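Local coordinates for probable molybdenum cofactor guanylyltransferase (Aquifex aeolicus, PDB 2E8B), which probably transfers the GMP moiety of GTP to Mo-molybdopterin, yielding the guanine dinucleotide form of the molybdenum cofactor, at residues 116-121 and 127-132; 83-88 and 161-166. All coordinates share one frame; numbering follows the deposited sequence.

In the fold
Both contacts lie within the MobA-like nucleotidyltransferase domain, about 17 Å apart between centres and about 5 Å between nearest atoms, without touching. In sequence, both segments of interaction 1 fall between those of interaction 2. Interaction 1 sets helix 112-120 against strand 126-130 of the mixed sheet, whereas interaction 2 joins helices 84-94 and 160-167. Y141 of strand 140-142, which pairs with 126-130, is touched by V128, within segment 127-132, and by L88 of interaction 2, so the two contacts share a strand of the sheet. One closes a local helix-strand unit across five residues; the other joins helices 72 residues apart, near residues predicted to bind GTP.

Interaction 1 of 2, residues 116-121 and 127-132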
ATOM      1  N   LEU A 116     -11.770  -5.425   0.006  1.00 12.47           N
ATOM      2  CA  LEU A 116     -13.096  -5.196  -0.550  1.00 11.71           C
ATOM      3  C   LEU A 116     -13.958  -4.290   0.328  1.00 12.22           C
ATOM      4  O   LEU A 116     -14.733  -3.487  -0.190  1.00 12.05           O
ATOM      5  CB  LEU A 116     -13.797  -6.534  -0.787  1.00 12.24           C
ATOM      6  CG  LEU A 116     -13.134  -7.407  -1.856  1.00 12.04           C
ATOM      7  CD1 LEU A 116     -13.892  -8.706  -1.961  1.00 12.09           C
ATOM      8  CD2 LEU A 116     -13.113  -6.684  -3.201  1.00 15.95           C
ATOM      9  N   TYR A 117     -13.826  -4.404   1.648  1.00 12.29           N
ATOM     10  CA  TYR A 117     -14.616  -3.556   2.539  1.00 12.53           C
ATOM     11  C   TYR A 117     -14.181  -2.107   2.361  1.00 12.88           C
ATOM     12  O   TYR A 117     -15.012  -1.192   2.373  1.00 12.94           O
ATOM     13  CB  TYR A 117     -14.441  -3.962   4.007  1.00 11.61           C
ATOM     14  CG  TYR A 117     -15.406  -3.251   4.939  1.00 11.82           C
ATOM     15  CD1 TYR A 117     -16.761  -3.581   4.954  1.00 13.10           C
ATOM     16  CD2 TYR A 117     -14.965  -2.240   5.794  1.00 14.04           C
ATOM     17  CE1 TYR A 117     -17.655  -2.923   5.799  1.00 14.74           C
ATOM     18  CE2 TYR A 117     -15.852  -1.574   6.645  1.00 14.61           C
ATOM     19  CZ  TYR A 117     -17.194  -1.922   6.637  1.00 15.78           C
ATOM     20  OH  TYR A 117     -18.081  -1.258   7.450  1.00 17.41           O
ATOM     21  N   VAL A 118     -12.879  -1.896   2.184  1.00 12.82           N
ATOM     22  CA  VAL A 118     -12.382  -0.542   1.986  1.00 12.65           C
ATOM     23  C   VAL A 118     -12.907  -0.005   0.661  1.00 12.51           C
ATOM     24  O   VAL A 118     -13.381   1.127   0.593  1.00 12.67           O
ATOM     25  CB  VAL A 118     -10.839  -0.487   2.013  1.00 10.98           C
ATOM     26  CG1 VAL A 118     -10.356   0.917   1.637  1.00 13.39           C
ATOM     27  CG2 VAL A 118     -10.351  -0.826   3.409  1.00 13.49           C
ATOM     28  N   LEU A 119     -12.852  -0.827  -0.385  1.00 11.42           N
ATOM     29  CA  LEU A 119     -13.348  -0.404  -1.692  1.00 10.97           C
ATOM     30  C   LEU A 119     -14.822  -0.019  -1.633  1.00 12.03           C
ATOM     31  O   LEU A 119     -15.238   0.974  -2.235  1.00 13.62           O
ATOM     32  CB  LEU A 119     -13.178  -1.517  -2.732  1.00 12.82           C
ATOM     33  CG  LEU A 119     -11.756  -1.826  -3.203  1.00 11.83           C
ATOM     34  CD1 LEU A 119     -11.783  -2.969  -4.205  1.00 15.38           C
ATOM     35  CD2 LEU A 119     -11.156  -0.587  -3.833  1.00 14.60           C
ATOM     36  N   GLU A 120     -15.612  -0.819  -0.925  1.00 12.51           N
ATOM     37  CA  GLU A 120     -17.043  -0.559  -0.810  1.00 12.67           C
ATOM     38  C   GLU A 120     -17.312   0.776  -0.125  1.00 13.69           C
ATOM     39  O   GLU A 120     -18.270   1.469  -0.460  1.00 12.86           O
ATOM     40  CB  GLU A 120     -17.725  -1.688  -0.024  1.00 13.56           C
ATOM     41  CG  GLU A 120     -19.234  -1.514   0.141  1.00 15.84           C
ATOM     42  CD  GLU A 120     -19.877  -2.624   0.965  1.00 16.37           C
ATOM     43  OE1 GLU A 120     -19.562  -3.809   0.721  1.00 13.34           O
ATOM     44  OE2 GLU A 120     -20.713  -2.312   1.844  1.00 18.82           O
ATOM     45  N   ASN A 121     -16.453   1.132   0.825  1.00 13.08           N
ATOM     46  CA  ASN A 121     -16.610   2.369   1.584  1.00 12.72           C
ATOM     47  C   ASN A 121     -15.734   3.529   1.122  1.00 13.70           C
ATOM     48  O   ASN A 121     -15.573   4.516   1.845  1.00 15.26           O
ATOM     49  CB  ASN A 121     -16.338   2.086   3.061  1.00 13.93           C
ATOM     50  CG  ASN A 121     -17.435   1.271   3.695  1.00 16.39           C
ATOM     51  OD1 ASN A 121     -18.496   1.799   4.026  1.00 19.28           O
ATOM     52  ND2 ASN A 121     -17.201  -0.028   3.852  1.00 17.98           N
ATOM     53  N   SER A 127      -9.340   7.245   1.319  1.00 13.96           N
ATOM     54  CA  SER A 127     -10.050   6.435   2.301  1.00 13.25           C
ATOM     55  C   SER A 127      -9.047   5.391   2.752  1.00 14.04           C
ATOM     56  O   SER A 127      -8.548   4.608   1.943  1.00 14.46           O
ATOM     57  CB  SER A 127     -11.276   5.756   1.684  1.00 16.55           C
ATOM     58  OG  SER A 127     -12.313   6.700   1.474  1.00 17.35           O
ATOM     59  N   VAL A 128      -8.732   5.398   4.039  1.00 12.96           N
ATOM     60  CA  VAL A 128      -7.770   4.451   4.570  1.00 14.18           C
ATOM     61  C   VAL A 128      -8.346   3.662   5.727  1.00 15.42           C
ATOM     62  O   VAL A 128      -9.223   4.138   6.455  1.00 14.15           O
ATOM     63  CB  VAL A 128      -6.488   5.159   5.043  1.00 15.07           C
ATOM     64  CG1 VAL A 128      -5.638   5.561   3.845  1.00 16.01           C
ATOM     65  CG2 VAL A 128      -6.851   6.380   5.863  1.00 16.56           C
ATOM     66  N   ALA A 129      -7.839   2.446   5.886  1.00 14.97           N
ATOM     67  CA  ALA A 129      -8.279   1.550   6.944  1.00 15.05           C
ATOM     68  C   ALA A 129      -7.930   2.080   8.330  1.00 14.82           C
ATOM     69  O   ALA A 129      -6.859   2.642   8.538  1.00 14.42           O
ATOM     70  CB  ALA A 129      -7.650   0.171   6.739  1.00 12.61           C
ATOM     71  N   LYS A 130      -8.842   1.886   9.276  1.00 14.04           N
ATOM     72  CA  LYS A 130      -8.635   2.343  10.641  1.00 15.13           C
ATOM     73  C   LYS A 130      -9.034   1.303  11.681  1.00 15.65           C
ATOM     74  O   LYS A 130     -10.188   0.882  11.751  1.00 14.41           O
ATOM     75  CB  LYS A 130      -9.426   3.638  10.886  1.00 13.87           C
ATOM     76  CG  LYS A 130      -9.363   4.174  12.313  1.00 18.06           C
ATOM     77  CD  LYS A 130      -7.962   4.627  12.684  1.00 17.29           C
ATOM     78  CE  LYS A 130      -7.907   5.173  14.105  1.00 21.14           C
ATOM     79  NZ  LYS A 130      -8.768   6.376  14.291  1.00 20.76           N
ATOM     80  N   THR A 131      -8.050   0.870  12.464  1.00 18.79           N
ATOM     81  CA  THR A 131      -8.278  -0.066  13.558  1.00 20.27           C
ATOM     82  C   THR A 131      -7.891   0.820  14.729  1.00 21.63           C
ATOM     83  O   THR A 131      -8.376   1.945  14.825  1.00 22.19           O
ATOM     84  CB  THR A 131      -7.329  -1.280  13.500  1.00 21.06           C
ATOM     85  OG1 THR A 131      -5.970  -0.835  13.542  1.00 20.13           O
ATOM     86  CG2 THR A 131      -7.560  -2.084  12.234  1.00 19.67           C
ATOM     87  N   GLU A 132      -7.023   0.334  15.610  1.00 24.24           N
ATOM     88  CA  GLU A 132      -6.567   1.155  16.722  1.00 25.98           C
ATOM     89  C   GLU A 132      -5.594   2.147  16.102  1.00 25.35           C
ATOM     90  O   GLU A 132      -5.414   3.258  16.592  1.00 26.41           O
ATOM     91  CB  GLU A 132      -5.837   0.300  17.759  1.00 29.19           C
ATOM     92  CG  GLU A 132      -6.744  -0.628  18.539  1.00 34.46           C
ATOM     93  CD  GLU A 132      -7.737   0.133  19.388  1.00 36.69           C
ATOM     94  OE1 GLU A 132      -7.289   0.966  20.208  1.00 39.49           O
ATOM     95  OE2 GLU A 132      -8.957  -0.094  19.238  1.00 39.88           O
TER
HETATM   96  O   HOH W   1     -14.577   6.304   3.543  1.00 24.36           O
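V118, in the last turns of helix 112-120, turns both of its methyl groups to strand 126-130, and each finds a different kind of surface. With CG1 anti to the backbone N (chi1 173°), that branch lies 4.1 Å from the carbonyl oxygen O of S127, while CG2 takes the place beside the backbone N and meets the methyl CB of A129 at 4.4 Å. V118 thus covers two strand residues whose side chains are small. Its side chain also touches F101 of strand 99-104, as fits the helix of a beta-alpha-beta crossover from strand 99-104 to the parallel strand 126-130, with 140-142 between them in the sheet.

The polar edge of the contact is built around N121, where the chain leaves the helix. Its O stands 3.9 Å from S127 OG, and a water closes the gap, donating to N121 O at 2.7 Å and to S127 OG at 3.1 Å. The same hydroxyl is hydrogen-bonded to K123 N in the intervening loop. The side chain of N121 folds back along the helix instead of crossing to the strand. N121 ND2 donates to Y117 O (2.9 Å, N-H...O angle 157°), which lies near the plane of the asparagine amide. ND2 is tilted out of the carbonyl plane, and N121 N comes to the same oxygen from the opposite face. The ND2 bond sets the turn of the amide, and ND2 comes to lie 3.3 Å above the ring plane of Y117, over its centre.

Helix and strand therefore meet without a direct hydrogen bond: dispersion forces carry the buried centre, water provides the polar link, and the two bonds at Y117 O secure the helix end.

Interaction 2 of 2, residues 83-88 and 161-166; sequences ASIIGL and WALLKD
This is a small, wholly apolar helix-to-helix contact, long-range in sequence, between the first turns of helix 84-94 and the middle of helix 160-167. It buries only 97 Å² over both sides, yet all three participating residues are buried in the protein.

L163 is the common partner. Its CD2 methyl meets L88 CD2 tip to tip at 3.9 Å, and at 4.4 Å it also approaches I85 CD1. I85 and L88 are three positions apart, close to one helical turn, and therefore present their ends to the same leucine. In both leucines CG is anti to the backbone N (chi1 -176° for L88 and 169° for L163), and from there it is the CD2 methyl that continues the chain outward, which makes it the branch that touches. The nearest CA atoms, those of I85 and L163, are 8.8 Å apart, a gap the side chains fill.

Helix 146-154 packs alongside. Its I149 and R152 touch L163, its I153 touches I85, and D166 forms salt bridges with R152 and K148, tying helix 160-167 to the same neighbour. L88 and L164 both touch Y141 of strand 140-142, so both helices pack on the same strand of the mixed sheet.

The side chain of L88 lies about 5 Å from that of L20, one of the residues predicted to bind GTP. Such helices, packed by leucine and isoleucine against a mixed sheet near the predicted nucleotide site, are consistent with the Rossmann-like alpha/beta architecture of GT-A-type nucleotidyltransferases.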
ATOM      1  N   ALA A  83      11.226   6.321   2.186  1.00 19.01           N
ATOM      2  CA  ALA A  83      10.126   6.878   2.964  1.00 15.69           C
ATOM      3  C   ALA A  83       8.815   6.437   2.329  1.00 15.62           C
ATOM      4  O   ALA A  83       8.699   6.369   1.104  1.00 14.74           O
ATOM      5  CB  ALA A  83      10.216   8.399   2.990  1.00 14.00           C
ATOM      6  N   SER A  84       7.827   6.134   3.160  1.00 14.30           N
ATOM      7  CA  SER A  84       6.538   5.682   2.651  1.00 13.25           C
ATOM      8  C   SER A  84       5.893   6.692   1.714  1.00 13.41           C
ATOM      9  O   SER A  84       5.258   6.313   0.728  1.00 12.55           O
ATOM     10  CB  SER A  84       5.594   5.377   3.813  1.00 14.04           C
ATOM     11  OG  SER A  84       6.104   4.308   4.588  1.00 13.55           O
ATOM     12  N   ILE A  85       6.061   7.977   2.013  1.00 12.41           N
ATOM     13  CA  ILE A  85       5.456   9.011   1.180  1.00 12.65           C
ATOM     14  C   ILE A  85       6.050   8.997  -0.225  1.00 13.87           C
ATOM     15  O   ILE A  85       5.387   9.372  -1.189  1.00 13.02           O
ATOM     16  CB  ILE A  85       5.607  10.420   1.824  1.00 12.80           C
ATOM     17  CG1 ILE A  85       4.701  11.419   1.097  1.00 14.09           C
ATOM     18  CG2 ILE A  85       7.048  10.877   1.768  1.00 13.36           C
ATOM     19  CD1 ILE A  85       4.643  12.794   1.748  1.00 14.94           C
ATOM     20  N   ILE A  86       7.297   8.548  -0.343  1.00 14.67           N
ATOM     21  CA  ILE A  86       7.952   8.472  -1.647  1.00 16.19           C
ATOM     22  C   ILE A  86       7.392   7.291  -2.442  1.00 16.34           C
ATOM     23  O   ILE A  86       7.285   7.350  -3.666  1.00 16.64           O
ATOM     24  CB  ILE A  86       9.482   8.343  -1.487  1.00 16.11           C
ATOM     25  CG1 ILE A  86      10.036   9.679  -0.968  1.00 16.06           C
ATOM     26  CG2 ILE A  86      10.122   7.955  -2.818  1.00 17.31           C
ATOM     27  CD1 ILE A  86      11.537   9.712  -0.765  1.00 18.01           C
ATOM     28  N   GLY A  87       7.018   6.222  -1.744  1.00 15.69           N
ATOM     29  CA  GLY A  87       6.437   5.079  -2.430  1.00 15.96           C
ATOM     30  C   GLY A  87       5.053   5.468  -2.933  1.00 15.31           C
ATOM     31  O   GLY A  87       4.624   5.059  -4.018  1.00 14.89           O
ATOM     32  N   LEU A  88       4.354   6.267  -2.132  1.00 15.56           N
ATOM     33  CA  LEU A  88       3.020   6.744  -2.474  1.00 15.27           C
ATOM     34  C   LEU A  88       3.110   7.643  -3.701  1.00 13.74           C
ATOM     35  O   LEU A  88       2.322   7.523  -4.632  1.00 14.56           O
ATOM     36  CB  LEU A  88       2.427   7.521  -1.296  1.00 17.90           C
ATOM     37  CG  LEU A  88       0.991   8.033  -1.426  1.00 19.06           C
ATOM     38  CD1 LEU A  88       0.052   6.853  -1.624  1.00 21.26           C
ATOM     39  CD2 LEU A  88       0.600   8.810  -0.175  1.00 21.59           C
ATOM     40  N   TRP A 161       1.000  11.550   7.724  1.00 13.55           N
ATOM     41  CA  TRP A 161      -0.033  12.050   8.636  1.00 14.08           C
ATOM     42  C   TRP A 161      -0.309  13.512   8.312  1.00 14.07           C
ATOM     43  O   TRP A 161      -1.458  13.940   8.273  1.00 12.25           O
ATOM     44  CB  TRP A 161       0.406  11.960  10.100  1.00 14.77           C
ATOM     45  CG  TRP A 161       0.319  10.599  10.713  1.00 13.95           C
ATOM     46  CD1 TRP A 161      -0.281   9.489  10.188  1.00 14.85           C
ATOM     47  CD2 TRP A 161       0.841  10.208  11.987  1.00 15.44           C
ATOM     48  NE1 TRP A 161      -0.161   8.429  11.059  1.00 13.69           N
ATOM     49  CE2 TRP A 161       0.522   8.845  12.172  1.00 14.98           C
ATOM     50  CE3 TRP A 161       1.550  10.880  12.994  1.00 15.50           C
ATOM     51  CZ2 TRP A 161       0.886   8.137  13.323  1.00 15.24           C
ATOM     52  CZ3 TRP A 161       1.914  10.175  14.138  1.00 16.10           C
ATOM     53  CH2 TRP A 161       1.580   8.820  14.292  1.00 16.05           C
ATOM     54  N   ALA A 162       0.754  14.278   8.083  1.00 12.89           N
ATOM     55  CA  ALA A 162       0.615  15.696   7.763  1.00 14.02           C
ATOM     56  C   ALA A 162      -0.026  15.856   6.394  1.00 14.68           C
ATOM     57  O   ALA A 162      -0.854  16.742   6.180  1.00 16.61           O
ATOM     58  CB  ALA A 162       1.984  16.377   7.791  1.00 13.25           C
ATOM     59  N   LEU A 163       0.367  14.997   5.463  1.00 13.47           N
ATOM     60  CA  LEU A 163      -0.193  15.035   4.118  1.00 14.05           C
ATOM     61  C   LEU A 163      -1.702  14.826   4.184  1.00 13.63           C
ATOM     62  O   LEU A 163      -2.468  15.589   3.595  1.00 14.87           O
ATOM     63  CB  LEU A 163       0.421  13.935   3.249  1.00 13.40           C
ATOM     64  CG  LEU A 163      -0.266  13.686   1.901  1.00 13.56           C
ATOM     65  CD1 LEU A 163      -0.024  14.869   0.954  1.00 13.93           C
ATOM     66  CD2 LEU A 163       0.278  12.399   1.280  1.00 16.45           C
ATOM     67  N   LEU A 164      -2.117  13.792   4.910  1.00 15.11           N
ATOM     68  CA  LEU A 164      -3.529  13.467   5.029  1.00 12.82           C
ATOM     69  C   LEU A 164      -4.341  14.556   5.727  1.00 12.94           C
ATOM     70  O   LEU A 164      -5.482  14.810   5.348  1.00 14.04           O
ATOM     71  CB  LEU A 164      -3.701  12.119   5.732  1.00 12.82           C
ATOM     72  CG  LEU A 164      -3.233  10.912   4.904  1.00 13.51           C
ATOM     73  CD1 LEU A 164      -3.502   9.637   5.687  1.00 15.26           C
ATOM     74  CD2 LEU A 164      -3.961  10.866   3.573  1.00 15.32           C
ATOM     75  N   LYS A 165      -3.768  15.201   6.738  1.00 14.13           N
ATOM     76  CA  LYS A 165      -4.488  16.281   7.408  1.00 16.48           C
ATOM     77  C   LYS A 165      -4.647  17.443   6.430  1.00 16.51           C
ATOM     78  O   LYS A 165      -5.667  18.133   6.421  1.00 18.92           O
ATOM     79  CB  LYS A 165      -3.726  16.751   8.649  1.00 16.23           C
ATOM     80  CG  LYS A 165      -3.835  15.794   9.814  1.00 19.95           C
ATOM     81  CD  LYS A 165      -3.266  16.407  11.077  1.00 22.33           C
ATOM     82  CE  LYS A 165      -3.740  15.647  12.302  1.00 26.87           C
ATOM     83  NZ  LYS A 165      -3.262  16.282  13.563  1.00 29.46           N
ATOM     84  N   ASP A 166      -3.640  17.639   5.589  1.00 15.35           N
ATOM     85  CA  ASP A 166      -3.659  18.717   4.610  1.00 17.02           C
ATOM     86  C   ASP A 166      -4.744  18.502   3.556  1.00 18.74           C
ATOM     87  O   ASP A 166      -5.627  19.341   3.379  1.00 19.04           O
ATOM     88  CB  ASP A 166      -2.286  18.811   3.930  1.00 18.99           C
ATOM     89  CG  ASP A 166      -2.157  20.021   3.024  1.00 24.28           C
ATOM     90  OD1 ASP A 166      -3.138  20.782   2.885  1.00 24.85           O
ATOM     91  OD2 ASP A 166      -1.062  20.207   2.447  1.00 25.45           O
TER